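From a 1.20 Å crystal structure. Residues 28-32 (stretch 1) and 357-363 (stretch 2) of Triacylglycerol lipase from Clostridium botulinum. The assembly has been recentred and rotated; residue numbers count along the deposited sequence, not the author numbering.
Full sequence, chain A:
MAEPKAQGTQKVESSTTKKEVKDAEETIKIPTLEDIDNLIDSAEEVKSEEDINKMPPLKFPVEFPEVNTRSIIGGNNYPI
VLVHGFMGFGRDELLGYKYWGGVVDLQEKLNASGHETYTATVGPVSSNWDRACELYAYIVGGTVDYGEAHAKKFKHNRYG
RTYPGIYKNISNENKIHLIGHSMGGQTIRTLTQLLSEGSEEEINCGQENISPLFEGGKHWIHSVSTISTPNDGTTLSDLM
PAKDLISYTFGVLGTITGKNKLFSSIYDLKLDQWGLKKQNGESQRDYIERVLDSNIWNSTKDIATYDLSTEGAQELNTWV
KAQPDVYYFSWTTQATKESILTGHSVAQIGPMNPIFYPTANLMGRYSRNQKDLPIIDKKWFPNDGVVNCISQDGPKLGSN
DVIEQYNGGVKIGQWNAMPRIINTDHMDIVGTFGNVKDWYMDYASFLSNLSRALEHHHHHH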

ATOM      1  N   ILE A  28       1.310  -2.276  25.549  1.00 45.14           N
ATOM      2  CA  ILE A  28       1.140  -1.144  26.459  1.00 45.32           C
ATOM      3  C   ILE A  28       1.520   0.176  25.779  1.00 44.30           C
ATOM      4  O   ILE A  28       0.732   1.125  25.773  1.00 45.05           O
ATOM      5  CB  ILE A  28       1.979  -1.315  27.762  1.00 46.45           C
ATOM      6  CG1 ILE A  28       1.431  -2.479  28.597  1.00 47.05           C
ATOM      7  CG2 ILE A  28       1.988  -0.015  28.584  1.00 46.78           C
ATOM      8  CD1 ILE A  28       2.107  -2.657  29.968  1.00 47.45           C
ATOM      9  N   LYS A  29       2.721   0.233  25.211  1.00 42.11           N
ATOM     10  CA  LYS A  29       3.259   1.488  24.679  1.00 39.61           C
ATOM     11  C   LYS A  29       3.897   1.315  23.303  1.00 34.98           C
ATOM     12  O   LYS A  29       4.759   0.455  23.105  1.00 34.24           O
ATOM     13  CB  LYS A  29       4.283   2.069  25.658  1.00 41.72           C
ATOM     14  CG  LYS A  29       4.736   3.486  25.312  1.00 43.66           C
ATOM     15  CD  LYS A  29       5.692   4.062  26.361  1.00 45.33           C
ATOM     16  CE  LYS A  29       5.009   4.239  27.716  1.00 46.61           C
ATOM     17  NZ  LYS A  29       5.878   4.941  28.712  1.00 47.28           N
ATOM     18  N   ILE A  30       3.474   2.140  22.351  1.00 31.15           N
ATOM     19  CA  ILE A  30       4.066   2.085  21.024  1.00 27.53           C
ATOM     20  C   ILE A  30       5.352   2.904  21.050  1.00 24.22           C
ATOM     21  O   ILE A  30       5.349   4.084  21.382  1.00 23.46           O
ATOM     22  CB  ILE A  30       3.121   2.567  19.918  1.00 27.16           C
ATOM     23  CG1 ILE A  30       1.931   1.606  19.821  1.00 27.32           C
ATOM     24  CG2 ILE A  30       3.838   2.581  18.567  1.00 26.59           C
ATOM     25  CD1 ILE A  30       0.831   2.071  18.892  1.00 27.41           C
ATOM     26  N   PRO A  31       6.468   2.269  20.711  1.00 21.38           N
ATOM     27  CA  PRO A  31       7.768   2.939  20.753  1.00 21.01           C
ATOM     28  C   PRO A  31       7.907   3.955  19.630  1.00 19.08           C
ATOM     29  O   PRO A  31       7.255   3.830  18.590  1.00 19.80           O
ATOM     30  CB  PRO A  31       8.750   1.787  20.562  1.00 22.69           C
ATOM     31  CG  PRO A  31       7.917   0.732  19.883  1.00 23.23           C
ATOM     32  CD  PRO A  31       6.574   0.858  20.321  1.00 22.24           C
ATOM     33  N   THR A  32       8.747   4.951  19.864  1.00 16.67           N
ATOM     34  CA  THR A  32       9.111   5.923  18.853  1.00 15.53           C
ATOM     35  C   THR A  32      10.630   5.851  18.731  1.00 15.10           C
ATOM     36  O   THR A  32      11.271   4.954  19.300  1.00 15.43           O
ATOM     37  CB  THR A  32       8.670   7.341  19.239  1.00 16.15           C
ATOM     38  OG1 THR A  32       9.337   7.730  20.442  1.00 16.18           O
ATOM     39  CG2 THR A  32       7.153   7.412  19.441  1.00 17.12           C
ATOM     40  N   TYR A 357       4.166  -6.210  18.173  1.00 11.60           N
ATOM     41  CA  TYR A 357       3.411  -6.566  19.373  1.00 12.19           C
ATOM     42  C   TYR A 357       2.607  -5.375  19.930  1.00 12.51           C
ATOM     43  O   TYR A 357       1.417  -5.505  20.198  1.00 12.11           O
ATOM     44  CB  TYR A 357       4.310  -7.135  20.469  1.00 13.31           C
ATOM     45  CG  TYR A 357       4.887  -8.522  20.246  1.00 12.76           C
ATOM     46  CD1 TYR A 357       4.495  -9.333  19.187  1.00 13.24           C
ATOM     47  CD2 TYR A 357       5.826  -9.027  21.135  1.00 14.06           C
ATOM     48  CE1 TYR A 357       5.042 -10.598  19.017  1.00 13.98           C
ATOM     49  CE2 TYR A 357       6.373 -10.280  20.971  1.00 15.77           C
ATOM     50  CZ  TYR A 357       5.975 -11.066  19.929  1.00 15.06           C
ATOM     51  OH  TYR A 357       6.537 -12.314  19.794  1.00 15.43           O
ATOM     52  N   PRO A 358       3.243  -4.208  20.101  1.00 12.87           N
ATOM     53  CA  PRO A 358       2.453  -3.140  20.726  1.00 12.87           C
ATOM     54  C   PRO A 358       1.365  -2.585  19.811  1.00 11.15           C
ATOM     55  O   PRO A 358       0.284  -2.217  20.286  1.00 12.43           O
ATOM     56  CB  PRO A 358       3.499  -2.067  21.048  1.00 14.76           C
ATOM     57  CG  PRO A 358       4.637  -2.348  20.161  1.00 16.38           C
ATOM     58  CD  PRO A 358       4.656  -3.841  19.942  1.00 14.84           C
ATOM     59  N   THR A 359       1.637  -2.525  18.512  1.00 11.09           N
ATOM     60  CA  THR A 359       0.673  -2.008  17.563  1.00 10.36           C
ATOM     61  C   THR A 359      -0.511  -2.969  17.440  1.00 10.81           C
ATOM     62  O   THR A 359      -1.668  -2.541  17.454  1.00 10.99           O
ATOM     63  CB  THR A 359       1.325  -1.742  16.200  1.00 10.21           C
ATOM     64  OG1 THR A 359       2.020  -2.914  15.768  1.00 10.93           O
ATOM     65  CG2 THR A 359       2.319  -0.589  16.307  1.00 11.45           C
ATOM     66  N   ALA A 360      -0.234  -4.266  17.325  1.00 11.04           N
ATOM     67  CA  ALA A 360      -1.292  -5.272  17.274  1.00 11.09           C
ATOM     68  C   ALA A 360      -2.128  -5.250  18.542  1.00 11.53           C
ATOM     69  O   ALA A 360      -3.343  -5.350  18.494  1.00 10.86           O
ATOM     70  CB  ALA A 360      -0.696  -6.648  17.081  1.00 11.70           C
ATOM     71  N   ASN A 361      -1.469  -5.130  19.687  1.00 10.65           N
ATOM     72  CA  ASN A 361      -2.186  -5.200  20.949  1.00 12.49           C
ATOM     73  C   ASN A 361      -3.020  -3.936  21.179  1.00 11.80           C
ATOM     74  O   ASN A 361      -4.133  -4.022  21.697  1.00 12.44           O
ATOM     75  CB  ASN A 361      -1.215  -5.513  22.092  1.00 14.66           C
ATOM     76  CG  ASN A 361      -0.571  -6.901  21.928  1.00 17.90           C
ATOM     77  OD1 ASN A 361      -1.093  -7.757  21.196  1.00 19.28           O
ATOM     78  ND2 ASN A 361       0.571  -7.116  22.576  1.00 19.82           N
ATOM     79  N   LEU A 362      -2.515  -2.768  20.790  1.00 11.79           N
ATOM     80  CA  LEU A 362      -3.334  -1.564  20.919  1.00 12.90           C
ATOM     81  C   LEU A 362      -4.530  -1.560  19.972  1.00 11.91           C
ATOM     82  O   LEU A 362      -5.635  -1.249  20.383  1.00 11.82           O
ATOM     83  CB  LEU A 362      -2.492  -0.283  20.773  1.00 16.38           C
ATOM     84  CG  LEU A 362      -1.597   0.061  21.977  1.00 20.44           C
ATOM     85  CD1 LEU A 362      -1.079   1.466  21.862  1.00 21.76           C
ATOM     86  CD2 LEU A 362      -2.294  -0.120  23.345  1.00 22.41           C
ATOM     87  N   MET A 363      -4.329  -1.909  18.709  1.00 10.60           N
ATOM     88  CA  MET A 363      -5.465  -2.035  17.812  1.00  9.60           C
ATOM     89  C   MET A 363      -6.435  -3.105  18.316  1.00  9.47           C
ATOM     90  O   MET A 363      -7.642  -2.990  18.155  1.00 10.13           O
ATOM     91  CB  MET A 363      -5.015  -2.434  16.408  1.00  9.92           C
ATOM     92  CG  MET A 363      -4.560  -1.293  15.528  1.00 11.48           C
ATOM     93  SD  MET A 363      -4.234  -1.841  13.823  1.00 12.21           S
ATOM     94  CE  MET A 363      -2.703  -2.590  14.155  1.00 11.34           C
TER

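Contact between an extended segment, residues 28-32, and one helix, residues 357-363, of the same chain of the lipase. The touching residues lie at least 327 positions apart in sequence, so the contact is made by the fold and not by chain proximity. It buries 301 Å², both sides summed, and the backbones come nearest at Ile30 and Pro358, whose CA atoms are 5.5 Å apart.

Three apolar side-chain pairs lie in contact. Ile30 CD1 lies 3.6 Å from Leu362 CD1, a tight methyl-to-methyl contact. The CA-to-CB bond of Ile30 points sideways to the helix, but the side chain, with chi1 m and chi2 t, brings its end nearer. Leu362 meets it with a CA-to-CB bond directed toward the segment and a side chain in the m, t rotamer. Closer to the backbone of the same isoleucine, CG1 stands 4.2 Å from Pro358 CB, a looser contact. Pro358 and Leu362 are four residues apart, about one helical turn, and so present their side chains on the same side of the helix; Ile30 touches both. The third pair joins two prolines: Pro31 CD is 3.7 Å from Pro358 CG, and both rings have the C-gamma endo pucker. The CA-to-CB bond of Pro358 points toward the segment, and its ring touches both Ile30 and Pro31. Ile30, Leu362 and Pro358 have the largest covered areas, at 72, 62 and 57 Å².

A polar residue adds a methyl contact: Ile30 CD1 also lies 4.0 Å from Thr359 CG2, and Ile30 CG2 is 4.2 Å from the same Thr359 CG2. The threonine, chi1 p, is buried and its CA-to-CB bond runs sideways to the segment. Its methyl meets the isoleucine, while OG1 is hydrogen-bonded to a residue adjoining one of the stretches, so the hydroxyl is satisfied without a partner across this contact.

Two backbone oxygens pack against carbon. Lys29 O approaches Pro358 CB to 3.5 Å, and Ile28 O lies 4.1 Å from Leu362 CD2. Both are contacts of a carbonyl oxygen with an aliphatic carbon. Lys29 and Ile28 have CA-to-CB bonds pointing away from the helix; Lys29 CB stays 6.2 Å from Pro358 CB, and Ile28 CB 6.3 Å from Leu362 CD2. These two residues therefore touch the helix through main-chain atoms.

No hydrogen bond crosses between the stretches; all the contacts are van der Waals, apolar pairs together with carbonyl oxygens against carbon. The helix supplies its own backbone bonds: Asn361 N to Tyr357 O at 3.0 Å, Leu362 N to Pro358 O at 2.9 Å, and Met363 N to Thr359 O at 3.0 Å. These bonds, from N of residue i+4 to O of residue i, are those of a regular helix. Asn361 ND2 also lies 3.0 Å from Tyr357 O, but the angle is poor and no hydrogen bond forms; Asn361 OD1 is bonded elsewhere in the structure.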